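Local atomic coordinates of putative arylalkylamine N-Acetyltransferase 7 (PDB entry 4FD7), a protein that probably transfers the acetyl group of acetyl-CoA to arylalkylamines or similar amines, as a member of the GNAT family of N-acetyltransferases. Residues 20-25 and 90-95. Numbering follows the deposited sequence.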
loop_
_atom_site.group_PDB
_atom_site.type_symbol
_atom_site.label_atom_id
_atom_site.label_comp_id
_atom_site.label_asym_id
_atom_site.label_seq_id
_atom_site.Cartn_x
_atom_site.Cartn_y
_atom_site.Cartn_z
ATOM N N ALA A 20 13.033 -2.941 16.672
ATOM C CA ALA A 20 13.447 -1.656 16.132
ATOM C C ALA A 20 13.526 -0.655 17.269
ATOM O O ALA A 20 13.123 -0.946 18.397
ATOM C CB ALA A 20 12.473 -1.190 15.073
ATOM N N LYS A 21 14.073 0.517 16.973
ATOM C CA LYS A 21 14.263 1.543 17.987
ATOM C C LYS A 21 12.922 1.956 18.571
ATOM O O LYS A 21 11.923 2.090 17.851
ATOM C CB LYS A 21 14.987 2.750 17.384
ATOM C CG LYS A 21 15.904 3.475 18.354
ATOM C CD LYS A 21 16.892 2.511 18.980
ATOM C CE LYS A 21 17.881 1.960 17.960
ATOM N NZ LYS A 21 18.479 0.659 18.389
ATOM N N ASP A 22 12.894 2.139 19.884
ATOM C CA ASP A 22 11.683 2.570 20.557
ATOM C C ASP A 22 11.440 4.051 20.252
ATOM O O ASP A 22 12.253 4.684 19.579
ATOM C CB ASP A 22 11.813 2.337 22.063
ATOM C CG ASP A 22 10.472 2.141 22.740
ATOM O OD1 ASP A 22 10.419 1.513 23.825
ATOM O OD2 ASP A 22 9.463 2.610 22.184
ATOM N N LEU A 23 10.333 4.598 20.744
ATOM C CA LEU A 23 9.992 6.005 20.499
ATOM C C LEU A 23 11.092 7.000 20.857
ATOM O O LEU A 23 11.359 7.926 20.099
ATOM C CB LEU A 23 8.721 6.392 21.249
ATOM C CG LEU A 23 7.389 6.188 20.529
ATOM C CD1 LEU A 23 6.240 6.356 21.503
ATOM C CD2 LEU A 23 7.247 7.152 19.354
ATOM N N THR A 24 11.721 6.808 22.011
ATOM C CA THR A 24 12.644 7.803 22.557
ATOM C C THR A 24 14.125 7.410 22.539
ATOM O O THR A 24 14.947 8.088 21.927
ATOM C CB THR A 24 12.278 8.158 24.013
ATOM O OG1 THR A 24 12.296 6.974 24.818
ATOM C CG2 THR A 24 10.881 8.778 24.084
ATOM N N SER A 25 14.449 6.312 23.214
ATOM C CA SER A 25 15.826 5.976 23.588
ATOM C C SER A 25 16.705 5.385 22.494
ATOM O O SER A 25 16.403 5.457 21.299
ATOM C CB SER A 25 15.795 4.956 24.717
ATOM O OG SER A 25 15.163 3.771 24.265
ATOM N N CYS A 90 0.649 -2.338 12.030
ATOM C CA CYS A 90 1.812 -2.515 12.898
ATOM C C CYS A 90 1.544 -1.902 14.268
ATOM O O CYS A 90 1.061 -0.763 14.380
ATOM C CB CYS A 90 3.064 -1.862 12.274
ATOM S SG CYS A 90 4.608 -1.983 13.243
ATOM N N PHE A 91 1.850 -2.669 15.311
ATOM C CA PHE A 91 1.766 -2.153 16.684
ATOM C C PHE A 91 3.100 -2.336 17.373
ATOM O O PHE A 91 3.826 -3.280 17.085
ATOM C CB PHE A 91 0.712 -2.905 17.511
ATOM C CG PHE A 91 -0.702 -2.737 17.022
ATOM C CD1 PHE A 91 -1.325 -1.494 17.040
ATOM C CD2 PHE A 91 -1.422 -3.838 16.567
ATOM C CE1 PHE A 91 -2.656 -1.352 16.601
ATOM C CE2 PHE A 91 -2.742 -3.706 16.121
ATOM C CZ PHE A 91 -3.360 -2.464 16.139
ATOM N N ARG A 92 3.414 -1.425 18.285
ATOM C CA ARG A 92 4.524 -1.598 19.208
ATOM C C ARG A 92 4.004 -2.361 20.431
ATOM O O ARG A 92 2.941 -2.035 20.955
ATOM C CB ARG A 92 5.039 -0.219 19.634
ATOM C CG ARG A 92 6.300 -0.233 20.495
ATOM C CD ARG A 92 6.741 1.201 20.709
ATOM N NE ARG A 92 5.610 2.022 21.124
ATOM C CZ ARG A 92 5.544 2.671 22.281
ATOM N NH1 ARG A 92 6.562 2.616 23.130
ATOM N NH2 ARG A 92 4.465 3.384 22.583
ATOM N N GLU A 93 4.730 -3.392 20.863
ATOM C CA GLU A 93 4.354 -4.157 22.051
ATOM C C GLU A 93 4.237 -3.223 23.238
ATOM O O GLU A 93 5.184 -2.512 23.560
ATOM C CB GLU A 93 5.389 -5.235 22.374
ATOM C CG GLU A 93 5.664 -6.214 21.262
ATOM C CD GLU A 93 4.470 -7.050 20.886
ATOM O OE1 GLU A 93 4.437 -7.505 19.723
ATOM O OE2 GLU A 93 3.578 -7.257 21.751
ATOM N N GLY A 94 3.069 -3.223 23.869
ATOM C CA GLY A 94 2.818 -2.380 25.019
ATOM C C GLY A 94 1.829 -1.270 24.718
ATOM O O GLY A 94 1.397 -0.560 25.630
ATOM N N SER A 95 1.460 -1.122 23.448
ATOM C CA SER A 95 0.629 0.010 23.038
ATOM C C SER A 95 -0.378 -0.336 21.950
ATOM O O SER A 95 -0.056 -1.038 20.988
ATOM C CB SER A 95 1.504 1.168 22.565
ATOM O OG SER A 95 0.705 2.196 22.002
#
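D22 OD2 is gripped from both segments. R92 NH1 reaches it in a salt bridge at 3.1 Å, and the backbone N of L23 donates to it at 2.6 Å. The contact lies at one end of the antiparallel sheet of the GNAT fold. In the sheet, strand 28-35 lies between strands 14-21 and 88-92, so here their ends are joined by side chains alone. The hydrogen bond within the salt bridge is weak, with an N-H...O angle of 134°. Carboxylate and guanidinium planes are turned 58° apart, so the two groups do not pair flat. L23 N meets OD2 on its anti side, somewhat out of the carboxylate plane, which fixes the carboxylate against its own backbone in the loop after strand 14-21. R92 leaves its strand extended, with CG anti to the backbone N (chi1 -174°). The chain then bends at chi3, and CD also passes close to OD2. R92 O accepts from S95 N, closing a type II turn in which G94 has a positive phi. The loop 22-25 is also held by R162, whose NH1 bonds to D22 O. L23 touches K158 and Y159 as well. Over one face of the R92 guanidinium, offset toward its rim, sits L23 CD1, 3.6 Å from NH2 of R92.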